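Local coordinates for Lin2004 protein (PDB 2HUJ), which is of unknown function but represents a bacterial protein family that folds as a four-helical bundle, at residues R65-F70 with Q93-V98; L31-N36 with Q99-S104; P84-L89 with T127-F132. One frame throughout, in Å; residues are numbered along the deposited sequence.

Interaction 1: R65-F70 with Q93-V98; sequences RCADDF and QACDNV
Ala67 and Cys95 bring two successive helices of the four-helical bundle close together: their CA atoms lie only 5.5 Å apart. The helices run in roughly opposite directions, and at this point each presents a small side chain to the other, in keeping with so close a backbone approach. The methyl CB of Ala67 meets CB of Cys95 at 4.0 Å. One turn further along helix 52-81, Phe70 extends the apolar patch. Its CG stands anti to the backbone N (chi1 169°), which carries the ring across toward helix 88-104. There CD2 of Phe70 lies 3.6 Å from SG of Cys95, with CE2 next in line. The sulfur sits 4.8 Å from the ring centroid and 68° off the ring normal, an oblique sulfur-aromatic contact rather than a stack. A thiol suits this spot because it is compact, polarisable and at home among apolar groups.

The tight seam of Ala67, Phe70 and Cys95 contrasts with the outer surfaces of the two helices, where Arg65, Asp68, Gln93 and Asp96 are exposed and take no part in the packing. On the side of helix 52-81 turned from the contact, NH1 of Arg65 comes within 3.4 Å of OD2 of Asp69, but the oxygen lies well out of the guanidinium plane, so the pairing is one of charges without a directed N-H. Glu62 and Gln28 supply further partners for Arg65.

The remaining two helices close around the seam: the Phe70 ring also packs on Thr26 and Leu29 of helix 16-45 and on Leu126 of helix 112-137, while Val98 lies against Gln32 of the former and Thr122 of the latter.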
loop_
_atom_site.group_PDB
_atom_site.type_symbol
_atom_site.label_atom_id
_atom_site.label_comp_id
_atom_site.label_asym_id
_atom_site.label_seq_id
_atom_site.Cartn_x
_atom_site.Cartn_y
_atom_site.Cartn_z
ATOM N N ARG A 65 7.080 -3.295 6.210
ATOM C CA ARG A 65 8.282 -3.469 5.367
ATOM C C ARG A 65 7.993 -2.959 3.947
ATOM O O ARG A 65 8.790 -2.223 3.388
ATOM C CB ARG A 65 8.720 -4.944 5.334
ATOM C CG ARG A 65 9.908 -5.228 4.392
ATOM C CD ARG A 65 10.054 -6.733 4.060
ATOM N NE ARG A 65 9.099 -7.185 3.038
ATOM C CZ ARG A 65 9.318 -7.178 1.720
ATOM N NH1 ARG A 65 10.461 -6.731 1.205
ATOM N NH2 ARG A 65 8.376 -7.623 0.900
ATOM N N CYS A 66 6.833 -3.330 3.387
ATOM C CA CYS A 66 6.454 -2.889 2.063
ATOM C C CYS A 66 6.373 -1.373 2.038
ATOM O O CYS A 66 6.865 -0.739 1.080
ATOM C CB CYS A 66 5.111 -3.496 1.595
ATOM S SG CYS A 66 5.157 -5.293 1.325
ATOM N N ALA A 67 5.741 -0.780 3.051
ATOM C CA ALA A 67 5.524 0.676 3.043
ATOM C C ALA A 67 6.831 1.414 3.185
ATOM O O ALA A 67 7.109 2.372 2.449
ATOM C CB ALA A 67 4.548 1.100 4.139
ATOM N N ASP A 68 7.673 0.962 4.112
ATOM C CA ASP A 68 8.952 1.628 4.372
ATOM C C ASP A 68 9.880 1.536 3.154
ATOM O O ASP A 68 10.545 2.504 2.812
ATOM C CB ASP A 68 9.671 1.003 5.581
ATOM C CG ASP A 68 9.001 1.317 6.949
ATOM O OD1 ASP A 68 8.134 2.190 7.067
ATOM O OD2 ASP A 68 9.402 0.647 7.925
ATOM N N ASP A 69 9.920 0.359 2.514
ATOM C CA ASP A 69 10.726 0.127 1.327
ATOM C C ASP A 69 10.270 1.067 0.213
ATOM O O ASP A 69 11.087 1.684 -0.469
ATOM C CB ASP A 69 10.577 -1.326 0.858
ATOM C CG ASP A 69 11.411 -2.313 1.668
ATOM O OD1 ASP A 69 12.030 -1.914 2.683
ATOM O OD2 ASP A 69 11.395 -3.511 1.292
ATOM N N PHE A 70 8.955 1.208 0.054
ATOM C CA PHE A 70 8.430 2.127 -0.945
ATOM C C PHE A 70 8.828 3.569 -0.661
ATOM O O PHE A 70 9.346 4.262 -1.536
ATOM C CB PHE A 70 6.914 1.996 -1.037
ATOM C CG PHE A 70 6.244 3.072 -1.846
ATOM C CD1 PHE A 70 6.178 3.015 -3.268
ATOM C CD2 PHE A 70 5.624 4.137 -1.206
ATOM C CE1 PHE A 70 5.518 3.998 -3.976
ATOM C CE2 PHE A 70 4.979 5.121 -1.915
ATOM C CZ PHE A 70 4.930 5.073 -3.295
ATOM N N GLN A 93 0.378 9.284 3.309
ATOM C CA GLN A 93 -0.981 8.919 3.693
ATOM C C GLN A 93 -1.403 7.615 3.036
ATOM O O GLN A 93 -2.035 6.771 3.699
ATOM C CB GLN A 93 -1.981 10.069 3.456
ATOM C CG GLN A 93 -1.729 11.227 4.367
ATOM C CD GLN A 93 -2.668 12.348 4.112
ATOM O OE1 GLN A 93 -3.032 12.609 2.985
ATOM N NE2 GLN A 93 -3.036 13.033 5.133
ATOM N N ALA A 94 -1.017 7.413 1.781
ATOM C CA ALA A 94 -1.277 6.155 1.082
ATOM C C ALA A 94 -0.672 4.986 1.863
ATOM O O ALA A 94 -1.330 3.933 2.064
ATOM C CB ALA A 94 -0.746 6.202 -0.343
ATOM N N CYS A 95 0.540 5.187 2.380
ATOM C CA CYS A 95 1.235 4.184 3.202
ATOM C C CYS A 95 0.607 3.981 4.584
ATOM O O CYS A 95 0.462 2.857 5.049
ATOM C CB CYS A 95 2.717 4.554 3.339
ATOM S SG CYS A 95 3.600 4.350 1.746
ATOM N N ASP A 96 0.233 5.076 5.236
ATOM C CA ASP A 96 -0.481 4.993 6.514
ATOM C C ASP A 96 -1.708 4.119 6.356
ATOM O O ASP A 96 -2.014 3.275 7.237
ATOM C CB ASP A 96 -0.937 6.356 7.008
ATOM C CG ASP A 96 0.189 7.258 7.448
ATOM O OD1 ASP A 96 1.310 6.773 7.744
ATOM O OD2 ASP A 96 -0.071 8.489 7.500
ATOM N N ASN A 97 -2.425 4.301 5.245
ATOM C CA ASN A 97 -3.655 3.528 5.004
ATOM C C ASN A 97 -3.395 2.036 4.981
ATOM O O ASN A 97 -4.211 1.243 5.432
ATOM C CB ASN A 97 -4.292 3.901 3.657
ATOM C CG ASN A 97 -4.796 5.335 3.603
ATOM O OD1 ASN A 97 -4.993 5.968 4.632
ATOM N ND2 ASN A 97 -4.978 5.863 2.394
ATOM N N VAL A 98 -2.285 1.648 4.358
ATOM C CA VAL A 98 -1.935 0.238 4.255
ATOM C C VAL A 98 -1.694 -0.356 5.637
ATOM O O VAL A 98 -2.105 -1.475 5.913
ATOM C CB VAL A 98 -0.706 0.051 3.391
ATOM C CG1 VAL A 98 -0.270 -1.420 3.368
ATOM C CG2 VAL A 98 -0.991 0.496 1.946
#

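Interaction 2: L31-N36 with Q99-S104; sequences LQNEKN and QMTAVS
Asn36 and Thr101 join the first and third helices of the four-helical bundle through a polar bond buried in its interior. The two helical segments run in broadly the same direction, 31° apart, with their axes 9.2 Å from each other at closest approach. ND2 of Asn36 donates to OG1 of Thr101 at 2.9 Å with an N-H...O angle of 148°, and the oxygen lies somewhat out of the amide plane.

Side-chain conformation sets up this meeting. Asn36 holds its CG anti to its own carbonyl carbon, directing the amide into the groove between the helices, where the two side chains cross at about a right angle. Gln32 reaches forward one turn, and its NE2 donates to OD1 of Asn36 at 2.8 Å, with OD1 in the plane of the Gln32 amide. That bond fixes which end of the Asn36 amide is which, and ND2 faces Thr101. ND2 also makes a weak hydrogen bond to Val98 O, in the turn before Thr101.

Thr101 places OG1 between its backbone N and carbonyl carbon (chi1 55°), where the hydroxyl can give its proton to Asn97 O on its own helix and still accept from outside. A hydroxyl suits the site because it can do both. Water 1 also donates to it, at 3.1 Å, and to OD1 of Asn33 at 3.0 Å, bridging the helices a second time. Asn33 is steadied from its other end, where ND2 bonds to Tyr119 O of helix 112-137.

The small CB of Ala102 lies against the amide, 3.7 Å from OD1 of Asn36.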
loop_
_atom_site.group_PDB
_atom_site.type_symbol
_atom_site.label_atom_id
_atom_site.label_comp_id
_atom_site.label_asym_id
_atom_site.label_seq_id
_atom_site.Cartn_x
_atom_site.Cartn_y
_atom_site.Cartn_z
ATOM N N LEU A 31 0.157 -4.785 -4.083
ATOM C CA LEU A 31 -0.195 -6.154 -3.729
ATOM C C LEU A 31 -0.542 -6.314 -2.246
ATOM O O LEU A 31 -1.524 -7.003 -1.891
ATOM C CB LEU A 31 0.945 -7.118 -4.124
ATOM C CG LEU A 31 0.574 -8.592 -4.169
ATOM C CD1 LEU A 31 -0.394 -8.847 -5.359
ATOM C CD2 LEU A 31 1.804 -9.492 -4.286
ATOM N N GLN A 32 0.232 -5.666 -1.381
ATOM C CA GLN A 32 -0.092 -5.661 0.038
ATOM C C GLN A 32 -1.478 -5.089 0.285
ATOM O O GLN A 32 -2.248 -5.611 1.104
ATOM C CB GLN A 32 0.958 -4.897 0.849
ATOM C CG GLN A 32 0.681 -4.863 2.351
ATOM C CD GLN A 32 0.702 -6.249 3.003
ATOM O OE1 GLN A 32 1.700 -6.924 2.917
ATOM N NE2 GLN A 32 -0.415 -6.672 3.645
ATOM N N ASN A 33 -1.762 -3.985 -0.381
ATOM C CA ASN A 33 -3.047 -3.298 -0.224
ATOM C C ASN A 33 -4.182 -4.269 -0.587
ATOM O O ASN A 33 -5.186 -4.363 0.130
ATOM C CB ASN A 33 -3.043 -2.038 -1.082
ATOM C CG ASN A 33 -4.272 -1.160 -0.828
ATOM O OD1 ASN A 33 -4.608 -0.885 0.340
ATOM N ND2 ASN A 33 -4.936 -0.741 -1.883
ATOM N N GLU A 34 -4.001 -4.998 -1.691
ATOM C CA GLU A 34 -4.941 -6.038 -2.121
ATOM C C GLU A 34 -5.092 -7.164 -1.100
ATOM O O GLU A 34 -6.191 -7.614 -0.851
ATOM C CB GLU A 34 -4.539 -6.647 -3.477
ATOM C CG GLU A 34 -4.529 -5.731 -4.642
ATOM C CD GLU A 34 -5.869 -5.075 -4.932
ATOM O OE1 GLU A 34 -6.925 -5.623 -4.560
ATOM O OE2 GLU A 34 -5.843 -4.007 -5.572
ATOM N N LYS A 35 -3.981 -7.597 -0.504
ATOM C CA LYS A 35 -3.994 -8.623 0.527
ATOM C C LYS A 35 -4.848 -8.172 1.705
ATOM O O LYS A 35 -5.655 -8.972 2.215
ATOM C CB LYS A 35 -2.591 -8.942 1.031
ATOM C CG LYS A 35 -1.700 -9.707 0.101
ATOM C CD LYS A 35 -0.383 -10.010 0.827
ATOM C CE LYS A 35 0.693 -10.571 -0.077
ATOM N NZ LYS A 35 1.960 -10.794 0.714
ATOM N N ASN A 36 -4.700 -6.907 2.110
ATOM C CA ASN A 36 -5.488 -6.367 3.227
ATOM C C ASN A 36 -6.960 -6.477 2.937
ATOM O O ASN A 36 -7.767 -6.903 3.777
ATOM C CB ASN A 36 -5.155 -4.894 3.480
ATOM C CG ASN A 36 -3.705 -4.657 3.953
ATOM O OD1 ASN A 36 -2.917 -5.585 4.163
ATOM N ND2 ASN A 36 -3.375 -3.374 4.111
ATOM N N GLN A 99 -1.056 0.397 6.532
ATOM C CA GLN A 99 -0.829 -0.123 7.875
ATOM C C GLN A 99 -2.161 -0.244 8.636
ATOM O O GLN A 99 -2.422 -1.269 9.287
ATOM C CB GLN A 99 0.168 0.728 8.659
ATOM C CG GLN A 99 0.301 0.259 10.128
ATOM C CD GLN A 99 1.557 0.756 10.812
ATOM O OE1 GLN A 99 2.661 0.560 10.303
ATOM N NE2 GLN A 99 1.393 1.436 11.955
HETATM N N MSE A 100 -3.010 0.785 8.559
HETATM C CA MSE A 100 -4.297 0.768 9.241
HETATM C C MSE A 100 -5.183 -0.399 8.797
HETATM O O MSE A 100 -5.800 -1.089 9.632
HETATM C CB MSE A 100 -5.070 2.056 8.993
HETATM C CG MSE A 100 -4.521 3.252 9.640
HETATM SE SE MSE A 100 -5.674 4.752 8.864
HETATM C CE MSE A 100 -4.526 5.470 8.176
ATOM N N THR A 101 -5.290 -0.578 7.494
ATOM C CA THR A 101 -6.111 -1.645 6.920
ATOM C C THR A 101 -5.505 -3.042 7.164
ATOM O O THR A 101 -6.248 -4.021 7.304
ATOM C CB THR A 101 -6.430 -1.413 5.431
ATOM O OG1 THR A 101 -5.240 -1.234 4.661
ATOM C CG2 THR A 101 -7.369 -0.193 5.264
ATOM N N ALA A 102 -4.191 -3.128 7.294
ATOM C CA ALA A 102 -3.583 -4.415 7.653
ATOM C C ALA A 102 -4.011 -4.883 9.022
ATOM O O ALA A 102 -4.321 -6.075 9.227
ATOM C CB ALA A 102 -2.072 -4.309 7.568
ATOM N N VAL A 103 -4.075 -3.951 9.961
ATOM C CA VAL A 103 -4.587 -4.270 11.313
ATOM C C VAL A 103 -6.101 -4.544 11.315
ATOM O O VAL A 103 -6.558 -5.540 11.852
ATOM C CB VAL A 103 -4.249 -3.149 12.282
ATOM C CG1 VAL A 103 -4.831 -3.422 13.631
ATOM C CG2 VAL A 103 -2.745 -2.958 12.349
ATOM N N SER A 104 -6.875 -3.681 10.648
ATOM C CA SER A 104 -8.346 -3.818 10.591
ATOM C C SER A 104 -8.821 -5.058 9.830
ATOM O O SER A 104 -9.916 -5.540 10.083
ATOM C CB SER A 104 -8.948 -2.570 9.939
ATOM O OG SER A 104 -8.734 -1.448 10.774
HETATM O O HOH W 1 -6.610 -2.288 2.080
#

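Interaction 3: P84-L89 with T127-F132; sequences PYLGEL and TRVRDF
Asp131 OD1 is gripped by two nitrogens of Arg130, on the same helical turns that press Val129 and Phe132 against Leu86 and Pro84. NE and NH2 of Arg130 each donate to it at 3.1 Å, a side-on salt bridge with the oxygen in the guanidinium plane. These charged groups lie apart from the contact surface, where the closest approaches are between apolar groups.

CD2 of Leu86 meets CG2 of Val129 at 3.7 Å, the two side chains crossing at about a right angle. Leu86 reaches inward because its CG is anti to the backbone N (chi1 -174°); its branched end also packs on Leu91 and on Trp77 and Val78 of helix 52-81. Closer to solvent, CD of Pro84 touches CE2 of Phe132 at 3.7 Å, obliquely to the ring. A rigid proline suits a connection that must turn between helices, and Gly87 then occupies the N-cap position of helix 88-104.

Since carbon meets carbon at both touching pairs, burial of apolar surface is what holds the two segments together; the polar bonds of the connection come instead from Gln90, whose side chain pairs with Tyr85 O and Gly87 N.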
loop_
_atom_site.group_PDB
_atom_site.type_symbol
_atom_site.label_atom_id
_atom_site.label_comp_id
_atom_site.label_asym_id
_atom_site.label_seq_id
_atom_site.Cartn_x
_atom_site.Cartn_y
_atom_site.Cartn_z
ATOM N N PRO A 84 3.515 15.096 -11.805
ATOM C CA PRO A 84 2.335 15.959 -11.740
ATOM C C PRO A 84 1.345 15.634 -10.619
ATOM O O PRO A 84 1.010 14.468 -10.398
ATOM C CB PRO A 84 1.686 15.759 -13.107
ATOM C CG PRO A 84 2.840 15.307 -14.010
ATOM C CD PRO A 84 3.675 14.453 -13.122
ATOM N N TYR A 85 0.928 16.678 -9.908
ATOM C CA TYR A 85 -0.141 16.618 -8.912
ATOM C C TYR A 85 0.153 15.637 -7.770
ATOM O O TYR A 85 -0.756 15.057 -7.189
ATOM C CB TYR A 85 -1.495 16.240 -9.548
ATOM C CG TYR A 85 -1.877 17.060 -10.758
ATOM C CD1 TYR A 85 -2.211 18.415 -10.635
ATOM C CD2 TYR A 85 -1.920 16.481 -12.027
ATOM C CE1 TYR A 85 -2.573 19.178 -11.741
ATOM C CE2 TYR A 85 -2.276 17.228 -13.145
ATOM C CZ TYR A 85 -2.598 18.571 -13.006
ATOM O OH TYR A 85 -2.962 19.311 -14.109
ATOM N N LEU A 86 1.422 15.461 -7.426
ATOM C CA LEU A 86 1.764 14.462 -6.403
ATOM C C LEU A 86 2.926 14.916 -5.554
ATOM O O LEU A 86 3.943 15.394 -6.087
ATOM C CB LEU A 86 2.132 13.137 -7.029
ATOM C CG LEU A 86 2.383 11.948 -6.103
ATOM C CD1 LEU A 86 1.157 11.534 -5.318
ATOM C CD2 LEU A 86 2.837 10.798 -6.969
ATOM N N GLY A 87 2.737 14.790 -4.243
ATOM C CA GLY A 87 3.767 15.141 -3.281
ATOM C C GLY A 87 3.927 14.163 -2.132
ATOM O O GLY A 87 3.329 13.088 -2.083
ATOM N N GLU A 88 4.743 14.579 -1.166
ATOM C CA GLU A 88 5.160 13.721 -0.077
ATOM C C GLU A 88 4.011 13.266 0.831
ATOM O O GLU A 88 3.916 12.102 1.169
ATOM C CB GLU A 88 6.196 14.474 0.771
ATOM C CG GLU A 88 6.683 13.710 1.904
ATOM C CD GLU A 88 7.983 14.225 2.529
ATOM O OE1 GLU A 88 8.741 15.001 1.898
ATOM O OE2 GLU A 88 8.201 13.835 3.684
ATOM N N LEU A 89 3.178 14.208 1.262
ATOM C CA LEU A 89 2.096 13.893 2.199
ATOM C C LEU A 89 1.150 12.873 1.580
ATOM O O LEU A 89 0.754 11.934 2.226
ATOM C CB LEU A 89 1.347 15.133 2.660
ATOM C CG LEU A 89 0.261 14.844 3.708
ATOM C CD1 LEU A 89 0.776 14.171 4.984
ATOM C CD2 LEU A 89 -0.482 16.120 4.036
ATOM N N THR A 127 -1.464 3.283 -8.069
ATOM C CA THR A 127 -1.614 2.959 -9.489
ATOM C C THR A 127 -1.169 4.156 -10.347
ATOM O O THR A 127 -0.586 3.970 -11.403
ATOM C CB THR A 127 -3.023 2.460 -9.879
ATOM O OG1 THR A 127 -4.008 3.451 -9.577
ATOM C CG2 THR A 127 -3.369 1.200 -9.191
ATOM N N ARG A 128 -1.399 5.378 -9.865
ATOM C CA ARG A 128 -0.972 6.567 -10.599
ATOM C C ARG A 128 0.563 6.554 -10.701
ATOM O O ARG A 128 1.113 6.807 -11.771
ATOM C CB ARG A 128 -1.511 7.841 -9.962
ATOM C CG ARG A 128 -0.925 9.146 -10.524
ATOM C CD ARG A 128 -1.762 10.369 -10.105
ATOM N NE ARG A 128 -3.012 10.473 -10.854
ATOM N N VAL A 129 1.237 6.207 -9.599
ATOM C CA VAL A 129 2.695 6.132 -9.558
ATOM C C VAL A 129 3.204 5.016 -10.499
ATOM O O VAL A 129 4.094 5.222 -11.309
ATOM C CB VAL A 129 3.212 5.869 -8.129
ATOM C CG1 VAL A 129 4.709 5.588 -8.128
ATOM C CG2 VAL A 129 2.927 7.058 -7.209
ATOM N N ARG A 130 2.600 3.845 -10.387
ATOM C CA ARG A 130 2.959 2.719 -11.216
ATOM C C ARG A 130 2.835 3.051 -12.693
ATOM O O ARG A 130 3.749 2.795 -13.489
ATOM C CB ARG A 130 2.063 1.555 -10.911
ATOM C CG ARG A 130 2.414 0.283 -11.688
ATOM C CD ARG A 130 1.287 -0.731 -11.560
ATOM N NE ARG A 130 0.102 -0.259 -12.264
ATOM C CZ ARG A 130 -1.110 -0.803 -12.175
ATOM N NH1 ARG A 130 -1.328 -1.846 -11.384
ATOM N NH2 ARG A 130 -2.119 -0.291 -12.876
ATOM N N ASP A 131 1.679 3.591 -13.056
ATOM C CA ASP A 131 1.395 3.866 -14.461
ATOM C C ASP A 131 2.363 4.924 -15.012
ATOM O O ASP A 131 2.836 4.824 -16.146
ATOM C CB ASP A 131 -0.068 4.292 -14.626
ATOM C CG ASP A 131 -1.053 3.154 -14.390
ATOM O OD1 ASP A 131 -0.635 1.978 -14.292
ATOM O OD2 ASP A 131 -2.274 3.438 -14.273
ATOM N N PHE A 132 2.675 5.922 -14.201
ATOM C CA PHE A 132 3.614 6.982 -14.585
ATOM C C PHE A 132 4.998 6.408 -14.866
ATOM O O PHE A 132 5.650 6.727 -15.868
ATOM C CB PHE A 132 3.707 8.003 -13.455
ATOM C CG PHE A 132 4.720 9.104 -13.688
ATOM C CD1 PHE A 132 6.047 8.941 -13.321
ATOM C CD2 PHE A 132 4.330 10.312 -14.255
ATOM C CE1 PHE A 132 6.975 9.949 -13.538
ATOM C CE2 PHE A 132 5.251 11.329 -14.462
ATOM C CZ PHE A 132 6.567 11.147 -14.117
#

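Overall arrangement
Segments on or leading into helix 88-104 take part in all three contacts. Interactions 1 and 2 have centres 10 Å apart and touch directly: Val98 O, from the second segment of interaction 1, lies 2.9 Å from ND2 of Asn36 in interaction 2, a weak hydrogen bond. Along the chain, interaction 1 is nested within the loop closed by interaction 2. Interaction 3 lies toward one end of the bundle, its centre 14 Å from that of interaction 1 and 20 Å from that of interaction 2; it crosses both in sequence order and packs the connection leading into helix 88-104 against helix 112-137. With the function unknown, the contacts are best read as packing of the bundle.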